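PDB 7K4O: carboxylic ester hydrolase from Aspergillus niger, which hydrolyses the galloyl ester bonds of tannins as a serine esterase, releasing gallic acid. Local coordinates for the glycan on Asn59, the 2-[2-(2-ethoxyethoxy)ethoxy]ethanol site and the 3,4,5-trihydroxybenzoic acid site. Residues are numbered along the deposited sequence; one frame, centred on the assembly and turned at random.

Site 1: the glycan on Asn59. Residues 36, 38, 40, 57, 59, 61, 75, 77, 79, 104, 127. With NAG (2-acetamido-2-deoxy-beta-D-glucopyranose), chain B; NAG (2-acetamido-2-deoxy-beta-D-glucopyranose), chain C; BMA (beta-D-mannopyranose), chain G; MAN (alpha-D-mannopyranose), chain D; MAN (alpha-D-mannopyranose), chain E; MAN (alpha-D-mannopyranose), chain F.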
loop_
_atom_site.group_PDB
_atom_site.type_symbol
_atom_site.label_atom_id
_atom_site.label_comp_id
_atom_site.label_asym_id
_atom_site.label_seq_id
_atom_site.Cartn_x
_atom_site.Cartn_y
_atom_site.Cartn_z
ATOM N N THR A 36 23.473 13.099 -14.743
ATOM C CA THR A 36 24.409 11.966 -14.607
ATOM C C THR A 36 23.858 10.818 -15.442
ATOM O O THR A 36 22.621 10.630 -15.493
ATOM C CB THR A 36 24.621 11.519 -13.160
ATOM O OG1 THR A 36 23.411 10.958 -12.625
ATOM C CG2 THR A 36 25.100 12.657 -12.283
ATOM N N GLU A 38 24.901 6.545 -16.273
ATOM C CA GLU A 38 25.721 5.385 -15.916
ATOM C C GLU A 38 25.134 4.114 -16.510
ATOM O O GLU A 38 23.978 3.757 -16.243
ATOM C CB GLU A 38 25.779 5.295 -14.408
ATOM C CG GLU A 38 26.548 4.122 -13.995
ATOM C CD GLU A 38 26.653 3.972 -12.499
ATOM O OE1 GLU A 38 25.840 4.541 -11.743
ATOM O OE2 GLU A 38 27.547 3.241 -12.138
ATOM N N VAL A 40 24.546 0.254 -16.529
ATOM C CA VAL A 40 24.477 -0.922 -15.615
ATOM C C VAL A 40 24.235 -2.160 -16.445
ATOM O O VAL A 40 23.246 -2.215 -17.202
ATOM C CB VAL A 40 23.390 -0.781 -14.550
ATOM C CG1 VAL A 40 23.324 -2.002 -13.653
ATOM C CG2 VAL A 40 23.623 0.507 -13.774
ATOM N N TYR A 57 20.621 -1.404 -18.245
ATOM C CA TYR A 57 19.957 -0.080 -18.346
ATOM C C TYR A 57 20.936 1.044 -18.208
ATOM O O TYR A 57 22.098 0.867 -17.793
ATOM C CB TYR A 57 18.826 -0.007 -17.300
ATOM C CG TYR A 57 19.255 -0.191 -15.869
ATOM C CD1 TYR A 57 19.327 -1.454 -15.317
ATOM C CD2 TYR A 57 19.620 0.901 -15.090
ATOM C CE1 TYR A 57 19.739 -1.649 -14.001
ATOM C CE2 TYR A 57 20.025 0.718 -13.774
ATOM C CZ TYR A 57 20.104 -0.548 -13.248
ATOM O OH TYR A 57 20.526 -0.684 -11.947
ATOM N N ASN A 59 21.310 4.265 -16.017
ATOM C CA ASN A 59 20.867 4.951 -14.780
ATOM C C ASN A 59 21.064 6.442 -14.974
ATOM O O ASN A 59 22.231 6.927 -14.989
ATOM C CB ASN A 59 21.636 4.397 -13.591
ATOM C CG ASN A 59 21.504 5.210 -12.318
ATOM O OD1 ASN A 59 20.492 5.875 -12.133
ATOM N ND2 ASN A 59 22.573 5.232 -11.492
ATOM N N THR A 61 20.267 10.396 -13.514
ATOM C CA THR A 61 19.712 11.339 -12.501
ATOM C C THR A 61 19.833 12.758 -12.998
ATOM O O THR A 61 20.711 13.102 -13.792
ATOM C CB THR A 61 20.287 11.226 -11.079
ATOM O OG1 THR A 61 21.562 11.882 -11.025
ATOM C CG2 THR A 61 20.324 9.814 -10.573
ATOM N N LEU A 75 15.285 15.824 -7.024
ATOM C CA LEU A 75 16.079 14.868 -7.821
ATOM C C LEU A 75 15.113 13.812 -8.394
ATOM O O LEU A 75 14.302 13.227 -7.688
ATOM C CB LEU A 75 17.129 14.177 -6.959
ATOM C CG LEU A 75 18.074 15.134 -6.261
ATOM C CD1 LEU A 75 19.026 14.393 -5.370
ATOM C CD2 LEU A 75 18.819 15.993 -7.254
ATOM N N GLU A 77 15.396 10.037 -10.561
ATOM C CA GLU A 77 16.247 8.933 -11.042
ATOM C C GLU A 77 15.384 8.113 -11.993
ATOM O O GLU A 77 14.313 7.673 -11.599
ATOM C CB GLU A 77 16.805 8.067 -9.909
ATOM C CG GLU A 77 17.672 6.900 -10.413
ATOM C CD GLU A 77 18.561 6.284 -9.330
ATOM O OE1 GLU A 77 18.714 5.061 -9.288
ATOM O OE2 GLU A 77 18.998 7.072 -8.430
ATOM N N TRP A 79 15.619 4.930 -14.931
ATOM C CA TRP A 79 16.378 3.850 -15.601
ATOM C C TRP A 79 15.800 3.663 -16.999
ATOM O O TRP A 79 14.622 3.321 -17.107
ATOM C CB TRP A 79 16.326 2.591 -14.800
ATOM C CG TRP A 79 17.002 2.636 -13.461
ATOM C CD1 TRP A 79 17.601 3.701 -12.838
ATOM C CD2 TRP A 79 17.119 1.527 -12.567
ATOM N NE1 TRP A 79 18.078 3.308 -11.605
ATOM C CE2 TRP A 79 17.756 1.997 -11.392
ATOM C CE3 TRP A 79 16.707 0.203 -12.614
ATOM C CZ2 TRP A 79 18.034 1.150 -10.322
ATOM C CZ3 TRP A 79 16.954 -0.637 -11.547
ATOM C CH2 TRP A 79 17.605 -0.159 -10.403
ATOM N N ASP A 104 16.369 1.142 -4.972
ATOM C CA ASP A 104 16.577 0.328 -6.197
ATOM C C ASP A 104 15.536 -0.781 -6.279
ATOM O O ASP A 104 15.700 -1.698 -7.136
ATOM C CB ASP A 104 17.997 -0.220 -6.204
ATOM C CG ASP A 104 19.049 0.842 -6.455
ATOM O OD1 ASP A 104 18.688 1.978 -6.813
ATOM O OD2 ASP A 104 20.242 0.522 -6.248
ATOM N N PHE A 127 17.506 10.995 -2.195
ATOM C CA PHE A 127 16.610 9.838 -2.239
ATOM C C PHE A 127 16.434 9.188 -0.879
ATOM O O PHE A 127 15.385 8.599 -0.579
ATOM C CB PHE A 127 17.035 8.816 -3.308
ATOM C CG PHE A 127 16.999 9.373 -4.691
ATOM C CD1 PHE A 127 15.786 9.626 -5.356
ATOM C CD2 PHE A 127 18.176 9.638 -5.354
ATOM C CE1 PHE A 127 15.794 10.231 -6.607
ATOM C CE2 PHE A 127 18.172 10.225 -6.603
ATOM C CZ PHE A 127 16.974 10.490 -7.247
HETATM C C1 NAG B . 22.526 5.941 -10.223
HETATM C C2 NAG B . 23.139 5.056 -9.145
HETATM C C3 NAG B . 23.186 5.879 -7.854
HETATM C C4 NAG B . 23.890 7.139 -8.069
HETATM C C5 NAG B . 23.288 7.921 -9.237
HETATM C C6 NAG B . 23.982 9.192 -9.593
HETATM C C7 NAG B . 22.775 2.669 -9.526
HETATM C C8 NAG B . 21.959 1.534 -9.176
HETATM N N2 NAG B . 22.397 3.855 -8.932
HETATM O O3 NAG B . 23.790 5.075 -6.856
HETATM O O4 NAG B . 23.663 7.947 -6.915
HETATM O O5 NAG B . 23.274 7.092 -10.399
HETATM O O6 NAG B . 25.397 9.070 -9.774
HETATM O O7 NAG B . 23.703 2.617 -10.316
HETATM C C1 NAG C . 24.879 8.534 -6.368
HETATM C C2 NAG C . 24.543 9.692 -5.481
HETATM C C3 NAG C . 25.883 10.218 -4.927
HETATM C C4 NAG C . 26.667 9.082 -4.279
HETATM C C5 NAG C . 26.844 7.941 -5.257
HETATM C C6 NAG C . 27.537 6.748 -4.574
HETATM C C7 NAG C . 22.546 10.921 -6.104
HETATM C C8 NAG C . 21.940 12.038 -6.887
HETATM N N2 NAG C . 23.871 10.753 -6.198
HETATM O O3 NAG C . 25.572 11.211 -3.997
HETATM O O4 NAG C . 28.034 9.495 -4.063
HETATM O O5 NAG C . 25.570 7.490 -5.627
HETATM O O6 NAG C . 26.685 6.301 -3.531
HETATM O O7 NAG C . 21.806 10.232 -5.419
HETATM C C1 BMA G . 28.402 9.927 -2.722
HETATM C C2 BMA G . 29.924 9.693 -2.527
HETATM C C3 BMA G . 30.401 10.321 -1.236
HETATM C C4 BMA G . 29.916 11.754 -1.282
HETATM C C5 BMA G . 28.400 11.829 -1.420
HETATM C C6 BMA G . 27.916 13.262 -1.504
HETATM O O2 BMA G . 30.601 10.318 -3.630
HETATM O O3 BMA G . 31.852 10.332 -1.149
HETATM O O4 BMA G . 30.268 12.397 -0.087
HETATM O O5 BMA G . 28.047 11.270 -2.671
HETATM O O6 BMA G . 28.662 13.814 -2.626
HETATM C C1 MAN D . 32.360 9.609 0.015
HETATM C C2 MAN D . 33.870 9.743 0.021
HETATM C C3 MAN D . 34.380 8.885 -1.161
HETATM C C4 MAN D . 34.007 7.418 -1.044
HETATM C C5 MAN D . 32.485 7.340 -0.956
HETATM C C6 MAN D . 31.958 5.923 -0.708
HETATM O O2 MAN D . 34.264 9.334 1.347
HETATM O O3 MAN D . 35.781 8.943 -1.333
HETATM O O4 MAN D . 34.423 6.607 -2.161
HETATM O O5 MAN D . 32.054 8.194 0.113
HETATM O O6 MAN D . 30.948 5.560 -1.681
HETATM C C1 MAN E . 34.574 10.416 2.302
HETATM C C2 MAN E . 33.491 10.492 3.378
HETATM C C3 MAN E . 33.885 11.390 4.549
HETATM C C4 MAN E . 34.431 12.757 4.119
HETATM C C5 MAN E . 35.360 12.659 2.899
HETATM C C6 MAN E . 36.749 12.218 3.326
HETATM O O2 MAN E . 33.332 9.137 3.801
HETATM O O3 MAN E . 34.924 10.702 5.237
HETATM O O4 MAN E . 33.386 13.709 3.851
HETATM O O5 MAN E . 34.890 11.766 1.856
HETATM O O6 MAN E . 37.533 13.389 3.384
HETATM C C1 MAN F . 28.438 15.250 -2.907
HETATM C C2 MAN F . 29.332 15.845 -4.015
HETATM C C3 MAN F . 30.785 15.980 -3.629
HETATM C C4 MAN F . 30.856 16.847 -2.381
HETATM C C5 MAN F . 29.954 16.203 -1.351
HETATM C C6 MAN F . 29.981 16.903 -0.010
HETATM O O2 MAN F . 28.937 17.190 -4.240
HETATM O O3 MAN F . 31.461 16.550 -4.742
HETATM O O4 MAN F . 32.179 16.881 -1.871
HETATM O O5 MAN F . 28.598 16.150 -1.804
HETATM O O6 MAN F . 29.017 16.224 0.809
HETATM O O HOH W 1 23.595 8.332 -13.101
HETATM O O HOH W 2 20.280 11.353 -3.402
HETATM O O HOH W 3 20.011 4.109 -7.325
#
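The N-linked glycan rises from Asn59 of an Asn-X-Thr sequon that Thr61 completes on strand 50-66. Asn59 CG stands anti to the backbone N (chi1 167°), and its amide ND2 bonds covalently to C1 of the first NAG (chain B), so that Asn59 forms the floor beneath it. One wall is Thr61, whose methyl CG2 lies 3.8 Å from C5 of this sugar. Beside it, the Thr36 and Thr61 hydroxyls bond at 2.6 Å, OG1 to OG1; water 1 ties Thr36 OG1 to the Asn59 carbonyl and the ring O5. The extended Glu38 borders the acetamide O7. Opposite, water 3 takes the acetamide N-H of NAG (chain B) N2 at 2.9 Å, nearly straight (173°), and also meets Glu77 OE1 and Asp104 OD1. Trp79 NE1 gives its N-H, in the ring plane, to the anti lone pair of Glu77 OE1, 3.0 Å away. The acetamide methyl C8 tucks in towards Asp104, Tyr57 and Trp79. The second NAG (chain C) is flanked by Leu75 and by Phe127, whose ring edge points at O7. Outwards the site is open: BMA and the mannoses touch no protein and are poorly ordered, and the whole glycan is partly occupied. The site seats the glycan core on the sheet and may shield this surface.

Site 2: the 2-[2-(2-ethoxyethoxy)ethoxy]ethanol site. Residues 89, 113, 483, 486-487. With FWN (2-[2-(2-ethoxyethoxy)ethoxy]ethanol), chain H.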
loop_
_atom_site.group_PDB
_atom_site.type_symbol
_atom_site.label_atom_id
_atom_site.label_comp_id
_atom_site.label_asym_id
_atom_site.label_seq_id
_atom_site.Cartn_x
_atom_site.Cartn_y
_atom_site.Cartn_z
ATOM N N ARG A 89 6.960 2.041 -23.169
ATOM C CA ARG A 89 6.344 2.008 -21.839
ATOM C C ARG A 89 7.084 2.971 -20.921
ATOM O O ARG A 89 8.312 3.096 -21.004
ATOM C CB ARG A 89 6.317 0.588 -21.273
ATOM C CG ARG A 89 5.461 -0.373 -22.100
ATOM C CD ARG A 89 5.542 -1.824 -21.582
ATOM N NE ARG A 89 4.768 -2.688 -22.473
ATOM C CZ ARG A 89 5.196 -3.818 -23.012
ATOM N NH1 ARG A 89 6.381 -4.305 -22.691
ATOM N NH2 ARG A 89 4.432 -4.432 -23.920
ATOM N N TYR A 113 10.326 -5.080 -18.332
ATOM C CA TYR A 113 9.212 -5.064 -19.317
ATOM C C TYR A 113 9.423 -3.958 -20.352
ATOM O O TYR A 113 8.462 -3.546 -21.013
ATOM C CB TYR A 113 7.879 -4.972 -18.579
ATOM C CG TYR A 113 7.545 -6.221 -17.839
ATOM C CD1 TYR A 113 7.135 -7.383 -18.488
ATOM C CD2 TYR A 113 7.778 -6.319 -16.484
ATOM C CE1 TYR A 113 6.912 -8.559 -17.781
ATOM C CE2 TYR A 113 7.606 -7.504 -15.788
ATOM C CZ TYR A 113 7.160 -8.643 -16.432
ATOM O OH TYR A 113 6.944 -9.822 -15.762
ATOM N N ALA A 483 3.057 -7.639 -15.917
ATOM C CA ALA A 483 2.697 -8.419 -17.124
ATOM C C ALA A 483 1.172 -8.461 -17.280
ATOM O O ALA A 483 0.680 -8.333 -18.425
ATOM C CB ALA A 483 3.292 -9.831 -17.065
ATOM N N ILE A 486 -0.064 -4.951 -18.421
ATOM C CA ILE A 486 0.284 -4.765 -19.855
ATOM C C ILE A 486 -0.701 -5.554 -20.713
ATOM O O ILE A 486 -1.171 -5.019 -21.747
ATOM C CB ILE A 486 1.731 -5.175 -20.113
ATOM C CG1 ILE A 486 2.702 -4.146 -19.536
ATOM C CG2 ILE A 486 1.954 -5.369 -21.608
ATOM C CD1 ILE A 486 4.079 -4.661 -19.388
ATOM N N ASP A 487 -0.931 -6.803 -20.367
ATOM C CA ASP A 487 -1.854 -7.634 -21.176
ATOM C C ASP A 487 -3.260 -7.015 -21.228
ATOM O O ASP A 487 -3.932 -7.044 -22.281
ATOM C CB ASP A 487 -1.885 -9.021 -20.585
ATOM C CG ASP A 487 -1.803 -10.135 -21.614
ATOM O OD1 ASP A 487 -1.542 -9.851 -22.799
ATOM O OD2 ASP A 487 -2.035 -11.282 -21.184
HETATM O O4 FWN H . 5.283 -8.334 -22.350
HETATM C C5 FWN H . 4.540 -8.675 -21.228
HETATM C C6 FWN H . 3.075 -8.810 -21.432
HETATM O O7 FWN H . 2.366 -9.824 -20.859
HETATM C C8 FWN H . 2.279 -11.025 -21.520
HETATM C C9 FWN H . 2.040 -12.234 -20.695
HETATM O O10 FWN H . 3.140 -12.966 -20.274
HETATM C C11 FWN H . 3.036 -14.341 -20.164
HETATM C C12 FWN H . 4.188 -15.054 -19.574
HETATM O O13 FWN H . 5.407 -14.826 -20.185
HETATM C C14 FWN H . 6.553 -15.267 -19.547
HETATM C C1 FWN H . 7.901 -14.853 -20.044
HETATM O O HOH W 4 5.421 -6.977 -24.733
#
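On the surface of this tannase-family esterase, the polyether FWN lies against helix 481-491 and the neighbouring loop of Tyr113; it is poorly ordered and may well come from crystallisation. The packed part is its hydroxyl end. Ile486 CG1 is anti to the carbonyl carbon (chi1 -73°), which sets the CG2 branch anti to the backbone N and turns it to the ligand, 3.6 Å from C6. Roughly at right angles to it, Tyr113 CD1 lies 4.0 Å from C5, so the ethylene unit rests in the angle between an aliphatic branch and an aromatic rim. The Ala483 carbonyl O lies 3.3 Å from the ether O7, two acceptors that cannot bond, with the methyl CB farther off; the backbone N of the same residue sits over the rim of one face of the Tyr113 ring. Arg89 braces this end from behind. Its chain is extended from CG to NE, and NH1 gives a hydrogen bond of 2.8 Å to Tyr113 O, in the guanidinium plane but 28° above the carbonyl plane. The Ile486 CD1 methyl lies over one face of the guanidinium. Polar contact with the ligand is indirect: water 4 joins Arg89 NH2, 2.8 Å away, to the terminal hydroxyl O4, at 2.7 Å. On the loose side, Asp487 skirts C8 with CG and OD1, both 4.2 Å off, and the ethoxy tail runs on past the helix; protein hides 130 of the ligand's 320 Å².

Site 3: the 3,4,5-trihydroxybenzoic acid site. Residues 96-97, 186-187, 212, 215, 218-219, 222, 352, 421-422, 465. With GDE (3,4,5-trihydroxybenzoic acid), chain I.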
loop_
_atom_site.group_PDB
_atom_site.type_symbol
_atom_site.label_atom_id
_atom_site.label_comp_id
_atom_site.label_asym_id
_atom_site.label_seq_id
_atom_site.Cartn_x
_atom_site.Cartn_y
_atom_site.Cartn_z
ATOM N N GLY A 96 7.184 4.153 0.584
ATOM C CA GLY A 96 6.961 3.231 1.715
ATOM C C GLY A 96 7.284 3.991 2.995
ATOM O O GLY A 96 8.282 4.750 3.001
ATOM N N GLY A 97 6.424 3.852 3.999
ATOM C CA GLY A 97 6.589 4.651 5.228
ATOM C C GLY A 97 6.402 6.116 4.873
ATOM O O GLY A 97 5.398 6.448 4.211
ATOM N N SER A 186 1.478 0.141 -0.291
ATOM C CA SER A 186 1.430 0.780 1.049
ATOM C C SER A 186 1.430 2.310 0.891
ATOM O O SER A 186 0.488 2.800 0.265
ATOM C CB SER A 186 2.520 0.258 1.931
ATOM O OG SER A 186 2.191 0.510 3.283
ATOM N N GLU A 187 2.393 3.034 1.440
ATOM C CA GLU A 187 2.494 4.471 1.112
ATOM C C GLU A 187 2.563 4.578 -0.427
ATOM O O GLU A 187 1.993 5.529 -1.039
ATOM C CB GLU A 187 3.703 5.104 1.791
ATOM C CG GLU A 187 4.133 6.470 1.240
ATOM C CD GLU A 187 3.045 7.529 1.109
ATOM O OE1 GLU A 187 3.174 8.384 0.177
ATOM O OE2 GLU A 187 2.022 7.508 1.895
ATOM N N ALA A 212 -2.010 3.072 1.833
ATOM C CA ALA A 212 -2.126 3.893 3.057
ATOM C C ALA A 212 -2.990 5.139 2.819
ATOM O O ALA A 212 -2.589 6.248 3.246
ATOM C CB ALA A 212 -0.780 4.214 3.562
ATOM N N TRP A 215 -6.162 8.686 5.131
ATOM C CA TRP A 215 -5.032 9.059 5.990
ATOM C C TRP A 215 -5.434 9.238 7.474
ATOM O O TRP A 215 -4.791 8.601 8.326
ATOM C CB TRP A 215 -4.373 10.329 5.457
ATOM C CG TRP A 215 -3.095 10.621 6.182
ATOM C CD1 TRP A 215 -2.893 11.410 7.277
ATOM C CD2 TRP A 215 -1.794 10.189 5.762
ATOM N NE1 TRP A 215 -1.574 11.401 7.609
ATOM C CE2 TRP A 215 -0.857 10.679 6.702
ATOM C CE3 TRP A 215 -1.327 9.379 4.710
ATOM C CZ2 TRP A 215 0.496 10.364 6.625
ATOM C CZ3 TRP A 215 0.010 9.095 4.623
ATOM C CH2 TRP A 215 0.914 9.577 5.566
ATOM N N GLN A 218 -6.530 5.827 8.928
ATOM C CA GLN A 218 -5.501 4.779 8.848
ATOM C C GLN A 218 -4.382 5.093 9.837
ATOM O O GLN A 218 -3.878 4.181 10.507
ATOM C CB GLN A 218 -4.945 4.721 7.419
ATOM C CG GLN A 218 -3.626 3.957 7.314
ATOM C CD GLN A 218 -3.649 2.560 7.917
ATOM O OE1 GLN A 218 -4.702 1.931 7.982
ATOM N NE2 GLN A 218 -2.460 2.086 8.258
ATOM N N GLN A 219 -3.872 6.346 9.908
ATOM C CA GLN A 219 -2.710 6.605 10.765
ATOM C C GLN A 219 -3.162 6.548 12.244
ATOM O O GLN A 219 -2.463 5.953 13.087
ATOM C CB GLN A 219 -2.048 7.949 10.487
ATOM C CG GLN A 219 -1.642 8.193 9.022
ATOM C CD GLN A 219 -0.878 7.049 8.414
ATOM O OE1 GLN A 219 -0.181 6.305 9.112
ATOM N NE2 GLN A 219 -0.906 6.983 7.069
ATOM N N HIS A 222 -3.620 3.145 14.210
ATOM C CA HIS A 222 -2.392 2.483 14.683
ATOM C C HIS A 222 -2.269 2.620 16.226
ATOM O O HIS A 222 -1.507 1.845 16.797
ATOM C CB HIS A 222 -1.157 3.030 14.012
ATOM C CG HIS A 222 -0.829 2.381 12.701
ATOM N ND1 HIS A 222 -0.466 1.038 12.637
ATOM C CD2 HIS A 222 -0.770 2.883 11.428
ATOM C CE1 HIS A 222 -0.140 0.754 11.375
ATOM N NE2 HIS A 222 -0.338 1.874 10.599
ATOM N N LEU A 352 4.043 4.320 14.059
ATOM C CA LEU A 352 3.373 5.001 12.922
ATOM C C LEU A 352 2.234 5.862 13.453
ATOM O O LEU A 352 2.043 6.985 12.983
ATOM C CB LEU A 352 2.853 3.975 11.913
ATOM C CG LEU A 352 3.892 3.506 10.892
ATOM C CD1 LEU A 352 3.336 2.345 10.110
ATOM C CD2 LEU A 352 4.296 4.620 9.926
ATOM N N SER A 421 -0.864 -4.086 9.105
ATOM C CA SER A 421 -0.388 -2.680 9.067
ATOM C C SER A 421 -1.518 -1.801 8.530
ATOM O O SER A 421 -1.632 -0.678 8.998
ATOM C CB SER A 421 0.893 -2.555 8.305
ATOM O OG SER A 421 1.434 -1.242 8.357
ATOM N N ILE A 422 -2.235 -2.277 7.512
ATOM C CA ILE A 422 -3.408 -1.594 6.919
ATOM C C ILE A 422 -4.525 -2.582 6.868
ATOM O O ILE A 422 -4.391 -3.624 6.213
ATOM C CB ILE A 422 -3.069 -1.026 5.530
ATOM C CG1 ILE A 422 -1.781 -0.196 5.600
ATOM C CG2 ILE A 422 -4.286 -0.281 5.002
ATOM C CD1 ILE A 422 -1.382 0.494 4.325
ATOM N N HIS A 465 1.711 -7.667 5.039
ATOM C CA HIS A 465 1.676 -6.265 4.587
ATOM C C HIS A 465 2.570 -6.130 3.355
ATOM O O HIS A 465 3.767 -6.080 3.521
ATOM C CB HIS A 465 2.084 -5.326 5.711
ATOM C CG HIS A 465 2.032 -3.921 5.243
ATOM N ND1 HIS A 465 0.895 -3.397 4.618
ATOM C CD2 HIS A 465 2.961 -2.955 5.263
ATOM C CE1 HIS A 465 1.162 -2.144 4.279
ATOM N NE2 HIS A 465 2.401 -1.877 4.672
HETATM O OAA GDE I . 4.265 2.293 3.572
HETATM O OAB GDE I . 4.426 0.547 4.921
HETATM O OAC GDE I . 1.360 5.543 6.303
HETATM O OAD GDE I . 0.493 1.211 8.122
HETATM O OAE GDE I . -0.000 3.838 8.080
HETATM C CAF GDE I . 2.635 3.614 5.455
HETATM C CAG GDE I . 2.195 1.400 6.382
HETATM C CAH GDE I . 3.930 1.665 4.621
HETATM C CAI GDE I . 1.667 4.163 6.310
HETATM C CAJ GDE I . 1.243 1.959 7.274
HETATM C CAK GDE I . 2.904 2.260 5.559
HETATM C CAL GDE I . 0.980 3.301 7.207
HETATM O O HOH W 5 2.704 6.957 4.576
#
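Leu352 drops its CD1 methyl onto one face of the gallic acid ring (GDE), 3.5 Å from CAJ, with CG anti to the carbonyl carbon (chi1 -85°). Ala212 CB and Ile422 CG1 lie against the opposite face, so the product is clamped flat in the active site of an alpha/beta-hydrolase-type esterase. Ser186, the nucleophile of the Gly-X-Ser-X-Gly motif, sits at the strained backbone turn typical of a nucleophile elbow and sets OG beside the carboxyl group. The catalytic His465 NE2 and Ser186 OG share a hydrogen bond of 2.8 Å, while NE2 donates to the carboxyl OAB, which lies in its ring plane; Ser421 CB packs over the centre of that ring. The other carboxyl oxygen, GDE OAA, accepts from the backbone Gly97 N at 2.7 Å (170°). It also accepts from Glu187 N, at the start of helix 187-196. This is the oxyanion hole, which would stabilise negative charge on the scissile carbonyl. At the far rim, the three hydroxyls are read by side chains. Gln218, bent at chi2, aims NE2 straight at OAE (3.0 Å, 178°) and holds its amide flat by a second in-plane bond to a lone pair of Ser421 O. Gln219 straddles two hydroxyls: OE1 takes OAE at 2.7 Å, and NE2 gives to OAC while resting over the Trp215 ring. OAD is gripped by Ser421 OG (2.6 Å) and by His222 NE2. Water 5 links OAC to Glu187 OE2 and Gly97 O.

The C-alpha centres of sites 1 and 2 lie about 21 Å apart, those of sites 1 and 3 about 27 Å, and those of sites 2 and 3 about 28 Å. No residue belongs to two of them. Strand 89-93 nevertheless starts with the arginine of site 2 and runs into the loop that brings Gly96 and Gly97 to site 3 and, further along, Asp104 to site 1. The deposited assembly is one chain, and all three sites lie within it: site 3 does the chemistry in a nearly closed pocket, whereas sites 1 and 2 are surface features. Nothing in the structure shows coupling between them.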